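Local coordinates for protein GH61E (Thielavia terrestris, PDB 3EJA), which probably acts as a copper-dependent lytic polysaccharide monooxygenase that oxidatively cleaves (1-4)-glycosidic bonds in polysaccharides, although it is seen here with magnesium in its metal site, at residues A[72-77]-A[119-124]; A[131-136]-A[156-161]; A[145-150]-A[185-190]. All coordinates share one frame; numbering follows the deposited sequence.

Contact 1. Residues A[72-77]-A[119-124]; sequences VQFYMA and FAVPIP
The Phe-74 ring carries a CH-pi contact from Val-121. CG2 of Val-121 stands over the middle of one ring face, 3.5 Å from the centroid and 3° off the ring normal, and its near-equal distances to all six ring carbons confirm the centring. The valine's first torsion splits its methyls: CG2, anti to the carbonyl carbon, takes the ring, while CG1, anti to the backbone N, reaches the base of the phenylalanine, 3.9 Å from Phe-74 CB.

The remaining contacts are apolar. Phe-74 CZ meets Phe-119 CB at 4.0 Å, the two side chains crossing at about a right angle, and Val-72 CG2 approaches Phe-119 CE2 at 3.9 Å. At the far end the sulphur of Met-76 lies 4.1 Å from both Ile-123 CD1 and Pro-124 CD, and the bend at chi3 (81°) brings CE to Ile-123 CD1 as well. The methionine crosses Ile-123 at about a right angle but runs past Pro-124 in the opposite direction.

No hydrogen bond joins the segments. Their strand axes come no closer than 8.8 Å and run 37° apart, too distant for backbone pairing. Every touching residue is buried, and Trp-4 extends the packing with an edge-to-face stack on Phe-119. This is the face-to-face packing of two sheets in a beta sandwich, here the fibronectin type III-like fold of the AA9 family, with strand 72-78 from one sheet and strand 118-122 from the other.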
ATOM      1  N   VAL A  72      -2.517   1.618   7.756  1.00 11.21           N
ATOM      2  CA  VAL A  72      -2.804   1.286   6.362  1.00 11.34           C
ATOM      3  C   VAL A  72      -2.356   2.473   5.512  1.00 11.25           C
ATOM      4  O   VAL A  72      -2.659   3.638   5.829  1.00 11.32           O
ATOM      5  CB  VAL A  72      -4.325   1.012   6.145  1.00 11.40           C
ATOM      6  CG1 VAL A  72      -4.682   0.962   4.650  1.00 11.49           C
ATOM      7  CG2 VAL A  72      -4.732  -0.290   6.830  1.00 11.38           C
ATOM      8  N   GLN A  73      -1.620   2.183   4.439  1.00 10.90           N
ATOM      9  CA  GLN A  73      -1.181   3.212   3.504  1.00 10.95           C
ATOM     10  C   GLN A  73      -1.384   2.733   2.069  1.00 10.79           C
ATOM     11  O   GLN A  73      -1.303   1.529   1.803  1.00  9.84           O
ATOM     12  CB  GLN A  73       0.295   3.570   3.758  1.00 11.17           C
ATOM     13  CG  GLN A  73       0.616   3.821   5.253  1.00 11.18           C
ATOM     14  CD  GLN A  73       1.950   4.497   5.484  1.00 12.18           C
ATOM     15  OE1 GLN A  73       2.013   5.534   6.139  1.00 14.38           O
ATOM     16  NE2 GLN A  73       3.026   3.920   4.943  1.00 11.36           N
ATOM     17  N   PHE A  74      -1.679   3.669   1.165  1.00 10.62           N
ATOM     18  CA  PHE A  74      -1.789   3.352  -0.266  1.00 10.53           C
ATOM     19  C   PHE A  74      -0.860   4.250  -1.078  1.00 10.44           C
ATOM     20  O   PHE A  74      -0.744   5.442  -0.796  1.00 10.44           O
ATOM     21  CB  PHE A  74      -3.244   3.482  -0.766  1.00 10.50           C
ATOM     22  CG  PHE A  74      -4.182   2.481  -0.145  1.00 10.67           C
ATOM     23  CD1 PHE A  74      -4.280   1.189  -0.657  1.00  9.89           C
ATOM     24  CD2 PHE A  74      -4.941   2.824   0.976  1.00 10.56           C
ATOM     25  CE1 PHE A  74      -5.131   0.247  -0.077  1.00 10.18           C
ATOM     26  CE2 PHE A  74      -5.786   1.891   1.572  1.00 10.64           C
ATOM     27  CZ  PHE A  74      -5.885   0.599   1.048  1.00 10.89           C
ATOM     28  N   TYR A  75      -0.195   3.661  -2.072  1.00 10.51           N
ATOM     29  CA  TYR A  75       0.653   4.408  -2.991  1.00 10.71           C
ATOM     30  C   TYR A  75       0.229   4.125  -4.432  1.00 10.94           C
ATOM     31  O   TYR A  75      -0.420   3.122  -4.712  1.00 11.30           O
ATOM     32  CB  TYR A  75       2.118   3.991  -2.850  1.00 10.57           C
ATOM     33  CG  TYR A  75       2.823   4.302  -1.542  1.00 10.41           C
ATOM     34  CD1 TYR A  75       2.520   3.599  -0.363  1.00 10.41           C
ATOM     35  CD2 TYR A  75       3.841   5.248  -1.503  1.00 10.53           C
ATOM     36  CE1 TYR A  75       3.214   3.862   0.843  1.00 10.28           C
ATOM     37  CE2 TYR A  75       4.538   5.523  -0.316  1.00 10.85           C
ATOM     38  CZ  TYR A  75       4.224   4.830   0.844  1.00 10.52           C
ATOM     39  OH  TYR A  75       4.937   5.111   1.986  1.00 11.12           O
ATOM     40  N   MET A  76       0.609   5.016  -5.342  1.00 11.33           N
ATOM     41  CA  MET A  76       0.379   4.825  -6.771  1.00 11.75           C
ATOM     42  C   MET A  76       1.654   5.104  -7.569  1.00 11.68           C
ATOM     43  O   MET A  76       2.530   5.834  -7.108  1.00 11.31           O
ATOM     44  CB  MET A  76      -0.747   5.738  -7.261  1.00 11.62           C
ATOM     45  CG  MET A  76      -2.130   5.390  -6.702  1.00 12.12           C
ATOM     46  SD  MET A  76      -3.388   6.566  -7.225  1.00 12.96           S
ATOM     47  CE  MET A  76      -3.742   5.946  -8.887  1.00 13.23           C
ATOM     48  N   ALA A  77       1.738   4.513  -8.758  1.00 11.96           N
ATOM     49  CA  ALA A  77       2.825   4.767  -9.704  1.00 12.63           C
ATOM     50  C   ALA A  77       2.282   4.718 -11.128  1.00 13.19           C
ATOM     51  O   ALA A  77       1.557   3.783 -11.491  1.00 12.31           O
ATOM     52  CB  ALA A  77       3.949   3.750  -9.527  1.00 12.50           C
ATOM     53  N   PHE A 119     -11.682  -0.939   2.336  1.00 15.45           N
ATOM     54  CA  PHE A 119     -10.925   0.309   2.471  1.00 15.12           C
ATOM     55  C   PHE A 119     -11.119   1.262   1.300  1.00 15.36           C
ATOM     56  O   PHE A 119     -10.912   0.893   0.143  1.00 14.93           O
ATOM     57  CB  PHE A 119      -9.437   0.005   2.710  1.00 14.84           C
ATOM     58  CG  PHE A 119      -9.179  -0.653   4.029  1.00 14.04           C
ATOM     59  CD1 PHE A 119      -9.347  -2.031   4.182  1.00 13.38           C
ATOM     60  CD2 PHE A 119      -8.819   0.108   5.137  1.00 13.35           C
ATOM     61  CE1 PHE A 119      -9.136  -2.640   5.417  1.00 13.86           C
ATOM     62  CE2 PHE A 119      -8.599  -0.497   6.377  1.00 13.29           C
ATOM     63  CZ  PHE A 119      -8.755  -1.868   6.513  1.00 13.55           C
ATOM     64  N   ALA A 120     -11.522   2.490   1.627  1.00 15.54           N
ATOM     65  CA  ALA A 120     -11.755   3.549   0.643  1.00 16.19           C
ATOM     66  C   ALA A 120     -10.462   4.270   0.247  1.00 16.38           C
ATOM     67  O   ALA A 120      -9.821   4.925   1.079  1.00 16.70           O
ATOM     68  CB  ALA A 120     -12.793   4.545   1.183  1.00 16.12           C
ATOM     69  N   VAL A 121     -10.078   4.131  -1.023  1.00 16.74           N
ATOM     70  CA  VAL A 121      -8.853   4.759  -1.535  1.00 17.33           C
ATOM     71  C   VAL A 121      -9.207   5.907  -2.464  1.00 18.14           C
ATOM     72  O   VAL A 121      -9.730   5.678  -3.561  1.00 17.63           O
ATOM     73  CB  VAL A 121      -7.926   3.777  -2.299  1.00 17.28           C
ATOM     74  CG1 VAL A 121      -6.575   4.435  -2.588  1.00 16.55           C
ATOM     75  CG2 VAL A 121      -7.736   2.486  -1.517  1.00 17.02           C
ATOM     76  N   PRO A 122      -8.890   7.142  -2.039  1.00 18.83           N
ATOM     77  CA  PRO A 122      -9.163   8.311  -2.871  1.00 19.47           C
ATOM     78  C   PRO A 122      -8.159   8.402  -4.023  1.00 19.38           C
ATOM     79  O   PRO A 122      -6.948   8.480  -3.797  1.00 19.92           O
ATOM     80  CB  PRO A 122      -8.984   9.482  -1.896  1.00 19.69           C
ATOM     81  CG  PRO A 122      -7.937   8.980  -0.904  1.00 20.01           C
ATOM     82  CD  PRO A 122      -8.213   7.496  -0.769  1.00 19.51           C
ATOM     83  N   ILE A 123      -8.656   8.353  -5.252  1.00 19.24           N
ATOM     84  CA  ILE A 123      -7.801   8.602  -6.406  1.00 19.16           C
ATOM     85  C   ILE A 123      -7.761  10.114  -6.604  1.00 19.58           C
ATOM     86  O   ILE A 123      -8.809  10.721  -6.859  1.00 19.25           O
ATOM     87  CB  ILE A 123      -8.310   7.882  -7.688  1.00 18.91           C
ATOM     88  CG1 ILE A 123      -8.588   6.395  -7.419  1.00 18.62           C
ATOM     89  CG2 ILE A 123      -7.330   8.078  -8.844  1.00 18.84           C
ATOM     90  CD1 ILE A 123      -7.364   5.553  -6.979  1.00 18.19           C
ATOM     91  N   PRO A 124      -6.563  10.729  -6.472  1.00 19.84           N
ATOM     92  CA  PRO A 124      -6.479  12.191  -6.562  1.00 20.12           C
ATOM     93  C   PRO A 124      -7.039  12.693  -7.896  1.00 20.55           C
ATOM     94  O   PRO A 124      -6.803  12.068  -8.930  1.00 20.30           O
ATOM     95  CB  PRO A 124      -4.974  12.471  -6.448  1.00 20.13           C
ATOM     96  CG  PRO A 124      -4.417  11.289  -5.742  1.00 19.59           C
ATOM     97  CD  PRO A 124      -5.239  10.121  -6.228  1.00 19.80           C
TER

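Contact 2. Residues A[131-136]-A[156-161]; sequences YYLLRA and CAQLSV
With CG anti to its carbonyl carbon (chi1 -75°), Tyr-132 holds its ring where CD1 meets CG2 of Val-161 at 3.6 Å, that methyl being likewise anti to its own carbonyl carbon. Leu-159 is turned away from the usual staggered position (chi1 -91°), and its CD2 touches both CB and CD2 of Leu-134; the CD2 to CD2 distance is 4.0 Å.

Beneath these side chains the backbones form an antiparallel ladder of four hydrogen bonds. Tyr-132 pairs with Leu-159: Leu-159 N reaches Tyr-132 O at 2.8 Å, and Tyr-132 N donates back to Leu-159 O at 2.9 Å. Leu-134 and Ala-157 make the second hydrogen-bonded pair. The non-hydrogen-bonded pairs add CA-H...O contacts, such as Leu-133 CA to Ala-157 O at 3.3 Å.

On the opposite face of the sheet, Ser-160 OG sits over the Tyr-131 ring, displaced toward its rim and 3.8 Å from CE2. Cys-156 SG rests 3.8 Å from Arg-135 CB and closes a disulfide with Cys-38. The extended arginine reaches a salt bridge with Glu-137 within strand 130-140, and Gln-158 OE1 accepts from Arg-17.

The chemistry is therefore two-sided. Tyr-132, Leu-134, Ala-157 and Leu-159 give this beta hairpin a largely apolar face, on which the Tyr-132 hydroxyl bonds Lys-128 O and Leu-134 and Ala-157 touch strand 57-63 of the other sheet. The face with Arg-135, Cys-156 and Gln-158 is instead tied to its surroundings by the disulfide, the bond of Arg-135 NH2 to Ile-36 O and that of Gln-158 to Arg-17.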
ATOM      1  N   TYR A 131      -2.409   4.654 -17.088  1.00 18.28           N
ATOM      2  CA  TYR A 131      -2.395   3.409 -16.324  1.00 17.83           C
ATOM      3  C   TYR A 131      -1.536   3.554 -15.080  1.00 16.74           C
ATOM      4  O   TYR A 131      -0.500   4.214 -15.105  1.00 15.87           O
ATOM      5  CB  TYR A 131      -1.901   2.247 -17.182  1.00 18.89           C
ATOM      6  CG  TYR A 131      -2.856   1.899 -18.299  1.00 20.55           C
ATOM      7  CD1 TYR A 131      -2.814   2.581 -19.519  1.00 22.10           C
ATOM      8  CD2 TYR A 131      -3.812   0.901 -18.131  1.00 21.01           C
ATOM      9  CE1 TYR A 131      -3.701   2.271 -20.542  1.00 22.76           C
ATOM     10  CE2 TYR A 131      -4.698   0.581 -19.149  1.00 22.94           C
ATOM     11  CZ  TYR A 131      -4.636   1.271 -20.350  1.00 22.59           C
ATOM     12  OH  TYR A 131      -5.505   0.960 -21.365  1.00 23.40           O
ATOM     13  N   TYR A 132      -1.991   2.938 -13.989  1.00 15.69           N
ATOM     14  CA  TYR A 132      -1.308   3.024 -12.700  1.00 14.73           C
ATOM     15  C   TYR A 132      -1.266   1.676 -11.987  1.00 14.34           C
ATOM     16  O   TYR A 132      -2.148   0.824 -12.170  1.00 14.14           O
ATOM     17  CB  TYR A 132      -2.021   4.023 -11.779  1.00 14.66           C
ATOM     18  CG  TYR A 132      -1.822   5.493 -12.092  1.00 14.59           C
ATOM     19  CD1 TYR A 132      -2.572   6.131 -13.092  1.00 14.92           C
ATOM     20  CD2 TYR A 132      -0.927   6.260 -11.348  1.00 14.02           C
ATOM     21  CE1 TYR A 132      -2.407   7.488 -13.357  1.00 14.86           C
ATOM     22  CE2 TYR A 132      -0.750   7.615 -11.605  1.00 14.42           C
ATOM     23  CZ  TYR A 132      -1.494   8.224 -12.615  1.00 15.09           C
ATOM     24  OH  TYR A 132      -1.329   9.566 -12.864  1.00 14.89           O
ATOM     25  N   LEU A 133      -0.233   1.493 -11.168  1.00 13.22           N
ATOM     26  CA  LEU A 133      -0.248   0.462 -10.150  1.00 12.61           C
ATOM     27  C   LEU A 133      -0.682   1.129  -8.842  1.00 12.03           C
ATOM     28  O   LEU A 133      -0.242   2.238  -8.530  1.00 11.80           O
ATOM     29  CB  LEU A 133       1.138  -0.178  -9.989  1.00 12.13           C
ATOM     30  CG  LEU A 133       1.731  -1.015 -11.130  1.00 11.47           C
ATOM     31  CD1 LEU A 133       3.192  -1.389 -10.849  1.00 11.70           C
ATOM     32  CD2 LEU A 133       0.892  -2.267 -11.394  1.00 11.21           C
ATOM     33  N   LEU A 134      -1.552   0.450  -8.103  1.00 11.36           N
ATOM     34  CA  LEU A 134      -2.013   0.917  -6.804  1.00 10.95           C
ATOM     35  C   LEU A 134      -1.562  -0.085  -5.742  1.00 10.66           C
ATOM     36  O   LEU A 134      -2.016  -1.236  -5.713  1.00 10.94           O
ATOM     37  CB  LEU A 134      -3.540   1.081  -6.802  1.00 11.16           C
ATOM     38  CG  LEU A 134      -4.240   1.390  -5.467  1.00 10.73           C
ATOM     39  CD1 LEU A 134      -3.818   2.757  -4.896  1.00  9.92           C
ATOM     40  CD2 LEU A 134      -5.756   1.308  -5.649  1.00 10.89           C
ATOM     41  N   ARG A 135      -0.654   0.356  -4.881  1.00 10.24           N
ATOM     42  CA  ARG A 135      -0.061  -0.502  -3.865  1.00  9.86           C
ATOM     43  C   ARG A 135      -0.823  -0.382  -2.548  1.00  9.93           C
ATOM     44  O   ARG A 135      -0.979   0.730  -2.021  1.00 10.04           O
ATOM     45  CB  ARG A 135       1.417  -0.132  -3.681  1.00  9.85           C
ATOM     46  CG  ARG A 135       2.150  -0.885  -2.578  1.00  9.10           C
ATOM     47  CD  ARG A 135       3.592  -0.375  -2.453  1.00  9.90           C
ATOM     48  NE  ARG A 135       4.327  -1.078  -1.395  1.00  9.62           N
ATOM     49  CZ  ARG A 135       4.341  -0.700  -0.116  1.00 10.14           C
ATOM     50  NH1 ARG A 135       3.683   0.386   0.274  1.00  9.15           N
ATOM     51  NH2 ARG A 135       5.024  -1.403   0.777  1.00  8.91           N
ATOM     52  N   ALA A 136      -1.292  -1.526  -2.038  1.00  9.72           N
ATOM     53  CA  ALA A 136      -1.955  -1.610  -0.726  1.00 10.06           C
ATOM     54  C   ALA A 136      -0.950  -2.092   0.290  1.00 10.11           C
ATOM     55  O   ALA A 136      -0.161  -2.998   0.007  1.00  9.69           O
ATOM     56  CB  ALA A 136      -3.142  -2.573  -0.766  1.00  9.77           C
ATOM     57  N   CYS A 156      -0.582  -5.218  -5.143  1.00 10.64           N
ATOM     58  CA  CYS A 156      -0.726  -4.122  -6.101  1.00 10.91           C
ATOM     59  C   CYS A 156      -1.803  -4.393  -7.135  1.00 11.34           C
ATOM     60  O   CYS A 156      -1.851  -5.479  -7.724  1.00 11.34           O
ATOM     61  CB  CYS A 156       0.591  -3.834  -6.820  1.00 11.01           C
ATOM     62  SG  CYS A 156       1.937  -3.256  -5.764  1.00 10.08           S
ATOM     63  N   ALA A 157      -2.656  -3.394  -7.348  1.00 11.80           N
ATOM     64  CA  ALA A 157      -3.751  -3.492  -8.312  1.00 12.67           C
ATOM     65  C   ALA A 157      -3.394  -2.737  -9.588  1.00 13.18           C
ATOM     66  O   ALA A 157      -2.606  -1.786  -9.549  1.00 13.21           O
ATOM     67  CB  ALA A 157      -5.043  -2.935  -7.715  1.00 12.52           C
ATOM     68  N   GLN A 158      -3.980  -3.174 -10.706  1.00 13.45           N
ATOM     69  CA  GLN A 158      -3.768  -2.537 -12.013  1.00 14.22           C
ATOM     70  C   GLN A 158      -4.968  -1.658 -12.364  1.00 14.46           C
ATOM     71  O   GLN A 158      -6.106  -2.140 -12.418  1.00 14.33           O
ATOM     72  CB  GLN A 158      -3.517  -3.599 -13.091  1.00 14.15           C
ATOM     73  CG  GLN A 158      -2.279  -4.468 -12.781  1.00 14.36           C
ATOM     74  CD  GLN A 158      -1.982  -5.575 -13.794  1.00 14.47           C
ATOM     75  OE1 GLN A 158      -0.896  -6.162 -13.761  1.00 14.17           O
ATOM     76  NE2 GLN A 158      -2.932  -5.871 -14.683  1.00 14.39           N
ATOM     77  N   LEU A 159      -4.695  -0.372 -12.573  1.00 14.80           N
ATOM     78  CA  LEU A 159      -5.719   0.651 -12.816  1.00 15.71           C
ATOM     79  C   LEU A 159      -5.552   1.336 -14.173  1.00 16.39           C
ATOM     80  O   LEU A 159      -4.429   1.520 -14.656  1.00 16.11           O
ATOM     81  CB  LEU A 159      -5.659   1.723 -11.713  1.00 15.14           C
ATOM     82  CG  LEU A 159      -6.519   1.577 -10.446  1.00 16.23           C
ATOM     83  CD1 LEU A 159      -6.428   0.189  -9.840  1.00 14.98           C
ATOM     84  CD2 LEU A 159      -6.173   2.658  -9.405  1.00 15.20           C
ATOM     85  N   SER A 160      -6.683   1.705 -14.770  1.00 17.23           N
ATOM     86  CA  SER A 160      -6.710   2.661 -15.866  1.00 18.09           C
ATOM     87  C   SER A 160      -7.478   3.894 -15.399  1.00 18.54           C
ATOM     88  O   SER A 160      -8.694   3.835 -15.201  1.00 18.68           O
ATOM     89  CB  SER A 160      -7.368   2.051 -17.108  1.00 18.24           C
ATOM     90  OG  SER A 160      -7.438   3.006 -18.143  1.00 18.74           O
ATOM     91  N   VAL A 161      -6.755   4.998 -15.217  1.00 19.13           N
ATOM     92  CA  VAL A 161      -7.312   6.246 -14.708  1.00 19.87           C
ATOM     93  C   VAL A 161      -7.594   7.222 -15.853  1.00 20.70           C
ATOM     94  O   VAL A 161      -6.711   7.525 -16.658  1.00 20.42           O
ATOM     95  CB  VAL A 161      -6.371   6.899 -13.654  1.00 19.60           C
ATOM     96  CG1 VAL A 161      -6.920   8.243 -13.172  1.00 19.27           C
ATOM     97  CG2 VAL A 161      -6.155   5.952 -12.475  1.00 19.44           C
TER

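Contact 3. Residues A[145-150]-A[185-190]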
ATOM      1  N   GLN A 145       8.919  -4.245  17.999  1.00 11.09           N
ATOM      2  CA  GLN A 145       9.901  -3.618  18.903  1.00 11.74           C
ATOM      3  C   GLN A 145      11.348  -4.037  18.607  1.00 12.36           C
ATOM      4  O   GLN A 145      12.296  -3.430  19.111  1.00 12.45           O
ATOM      5  CB  GLN A 145       9.545  -3.872  20.381  1.00 11.67           C
ATOM      6  CG  GLN A 145       9.899  -5.269  20.912  1.00 11.67           C
ATOM      7  CD  GLN A 145       9.092  -6.395  20.274  1.00 11.66           C
ATOM      8  OE1 GLN A 145       7.910  -6.230  19.942  1.00 12.38           O
ATOM      9  NE2 GLN A 145       9.718  -7.558  20.133  1.00 11.98           N
ATOM     10  N   SER A 146      11.509  -5.078  17.791  1.00 12.64           N
ATOM     11  CA  SER A 146      12.830  -5.543  17.385  1.00 13.42           C
ATOM     12  C   SER A 146      13.031  -5.320  15.888  1.00 13.21           C
ATOM     13  O   SER A 146      12.063  -5.276  15.129  1.00 12.57           O
ATOM     14  CB  SER A 146      13.005  -7.028  17.736  1.00 13.84           C
ATOM     15  OG  SER A 146      12.046  -7.822  17.058  1.00 17.75           O
ATOM     16  N   VAL A 147      14.289  -5.175  15.476  1.00 13.16           N
ATOM     17  CA  VAL A 147      14.640  -4.960  14.073  1.00 13.60           C
ATOM     18  C   VAL A 147      14.100  -6.105  13.210  1.00 12.94           C
ATOM     19  O   VAL A 147      14.282  -7.276  13.531  1.00 12.96           O
ATOM     20  CB  VAL A 147      16.190  -4.805  13.894  1.00 13.78           C
ATOM     21  CG1 VAL A 147      16.571  -4.687  12.420  1.00 15.03           C
ATOM     22  CG2 VAL A 147      16.688  -3.586  14.667  1.00 15.26           C
ATOM     23  N   GLY A 148      13.415  -5.756  12.129  1.00 12.48           N
ATOM     24  CA  GLY A 148      12.830  -6.756  11.237  1.00 12.17           C
ATOM     25  C   GLY A 148      11.535  -7.363  11.759  1.00 11.81           C
ATOM     26  O   GLY A 148      10.988  -8.286  11.142  1.00 11.79           O
ATOM     27  N   GLY A 149      11.027  -6.826  12.870  1.00 11.20           N
ATOM     28  CA  GLY A 149       9.812  -7.338  13.511  1.00 11.01           C
ATOM     29  C   GLY A 149       8.487  -6.908  12.883  1.00 10.78           C
ATOM     30  O   GLY A 149       7.495  -7.630  12.982  1.00 11.00           O
ATOM     31  N   ALA A 150       8.462  -5.740  12.232  1.00 10.46           N
ATOM     32  CA  ALA A 150       7.254  -5.260  11.550  1.00 10.57           C
ATOM     33  C   ALA A 150       6.793  -6.247  10.460  1.00 10.67           C
ATOM     34  O   ALA A 150       7.621  -6.851   9.778  1.00 10.76           O
ATOM     35  CB  ALA A 150       7.486  -3.876  10.950  1.00 10.21           C
ATOM     36  N   GLY A 185       8.387   4.638  12.694  1.00 10.39           N
ATOM     37  CA  GLY A 185       7.071   4.003  12.540  1.00 10.66           C
ATOM     38  C   GLY A 185       7.119   2.518  12.207  1.00 10.72           C
ATOM     39  O   GLY A 185       6.068   1.872  12.068  1.00 10.71           O
ATOM     40  N   ILE A 186       8.333   1.977  12.092  1.00 10.17           N
ATOM     41  CA  ILE A 186       8.552   0.577  11.705  1.00 10.35           C
ATOM     42  C   ILE A 186       9.193  -0.205  12.854  1.00 10.57           C
ATOM     43  O   ILE A 186       8.767  -1.311  13.169  1.00 10.74           O
ATOM     44  CB  ILE A 186       9.420   0.469  10.410  1.00 10.07           C
ATOM     45  CG1 ILE A 186       8.642   1.032   9.207  1.00  9.87           C
ATOM     46  CG2 ILE A 186       9.880  -0.985  10.160  1.00 10.14           C
ATOM     47  CD1 ILE A 186       9.417   1.037   7.897  1.00 10.07           C
ATOM     48  N   LEU A 187      10.224   0.383  13.458  1.00 10.80           N
ATOM     49  CA  LEU A 187      10.871  -0.163  14.650  1.00 11.09           C
ATOM     50  C   LEU A 187      10.343   0.617  15.848  1.00 10.98           C
ATOM     51  O   LEU A 187      10.746   1.750  16.091  1.00 11.18           O
ATOM     52  CB  LEU A 187      12.399  -0.052  14.538  1.00 11.08           C
ATOM     53  CG  LEU A 187      13.271  -0.501  15.713  1.00 11.90           C
ATOM     54  CD1 LEU A 187      13.017  -1.946  16.062  1.00 13.07           C
ATOM     55  CD2 LEU A 187      14.745  -0.321  15.381  1.00 12.03           C
ATOM     56  N   ILE A 188       9.437  -0.007  16.592  1.00 10.91           N
ATOM     57  CA  ILE A 188       8.572   0.702  17.535  1.00 10.88           C
ATOM     58  C   ILE A 188       7.942  -0.275  18.520  1.00 10.81           C
ATOM     59  O   ILE A 188       7.522  -1.373  18.140  1.00 10.51           O
ATOM     60  CB  ILE A 188       7.451   1.522  16.792  1.00 10.97           C
ATOM     61  CG1 ILE A 188       6.614   2.360  17.771  1.00 11.18           C
ATOM     62  CG2 ILE A 188       6.567   0.605  15.899  1.00 11.18           C
ATOM     63  CD1 ILE A 188       5.563   3.272  17.094  1.00 10.94           C
ATOM     64  N   ASN A 189       7.893   0.137  19.784  1.00 10.66           N
ATOM     65  CA  ASN A 189       7.103  -0.553  20.797  1.00 10.83           C
ATOM     66  C   ASN A 189       5.784   0.197  21.019  1.00 10.72           C
ATOM     67  O   ASN A 189       5.758   1.285  21.606  1.00 11.01           O
ATOM     68  CB  ASN A 189       7.898  -0.679  22.104  1.00 10.82           C
ATOM     69  CG  ASN A 189       7.251  -1.643  23.087  1.00 10.83           C
ATOM     70  OD1 ASN A 189       6.035  -1.699  23.201  1.00 11.30           O
ATOM     71  ND2 ASN A 189       8.068  -2.406  23.797  1.00 11.93           N
ATOM     72  N   ILE A 190       4.689  -0.386  20.534  1.00 10.27           N
ATOM     73  CA  ILE A 190       3.371   0.254  20.620  1.00 10.44           C
ATOM     74  C   ILE A 190       2.717   0.090  22.003  1.00 10.60           C
ATOM     75  O   ILE A 190       1.704   0.724  22.289  1.00 10.61           O
ATOM     76  CB  ILE A 190       2.401  -0.245  19.503  1.00 10.32           C
ATOM     77  CG1 ILE A 190       2.139  -1.758  19.635  1.00 10.89           C
ATOM     78  CG2 ILE A 190       2.970   0.121  18.106  1.00 10.68           C
ATOM     79  CD1 ILE A 190       0.956  -2.298  18.796  1.00 10.30           C
TER
HETATM   80  O   HOH W   1      10.376  -3.483  13.241  1.00 11.38           O
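A water molecule bridges Ile-186 and Ala-150, and three backbone groups grip it. The shortest link is to Ile-186 O at 2.7 Å; Ala-150 N donates to the water at 3.1 Å, and Ser-146 O lies at the same distance on the acceptor side. The bridge spans two irregular loops, one of which contains a type II beta turn from Ser-146 to Gly-149. Its closing bond runs from Gly-149 N to Ser-146 O at 2.9 Å, so that one carbonyl serves both the turn and the water. Gly-148, with phi 78°, occupies the third turn position, where type II turns require a positive phi.

Leu-187 supplies the main apolar contact. CG anti to the backbone N (chi1 177°) carries its two methyls to the turn: CD1 presses on the backbone, 3.4 Å from Ser-146 C, and CD2 meets Val-147 CG2. Nearer the protein interior, Ala-150 points its CB at Ile-186, touching the branch methyl CG2 at 3.8 Å.

No direct hydrogen bond crosses between the segments, although Ile-188 pairs through its backbone with Ala-144, just before the first. Ala-150 directly precedes Gln-151, a residue probably involved in O2 binding, so the water-bridged end of the contact adjoins the active-site region. At the other, more exposed end, Gln-145 CB lies alongside Asn-189, 4.0 Å from its CB, while Asn-189 OD1 turns to the backbone N atoms of Tyr-191 and Tyr-192.

Overall arrangement
From the N terminus, contact 1 comes first: residues 72-77 meet 119-124 after 41 intervening residues that include strand 96-100, joining the two sheets of the sandwich. It closes before contact 2 opens. In contact 2, 131-136 pairs with 156-161 as a hairpin, and strand 130-140 lies beside strand 72-78, so the contacts touch, with a probable hydrogen bond from Arg-135 N to Tyr-75 O. Contact 3 crosses contact 2: 145-150 belongs to the loop of that hairpin, yet its partner 185-190 follows both strands. It ties two loops together on the opposite side of the chain's centre from contact 2; the nearest atoms of contacts 2 and 3 are about 9 Å apart.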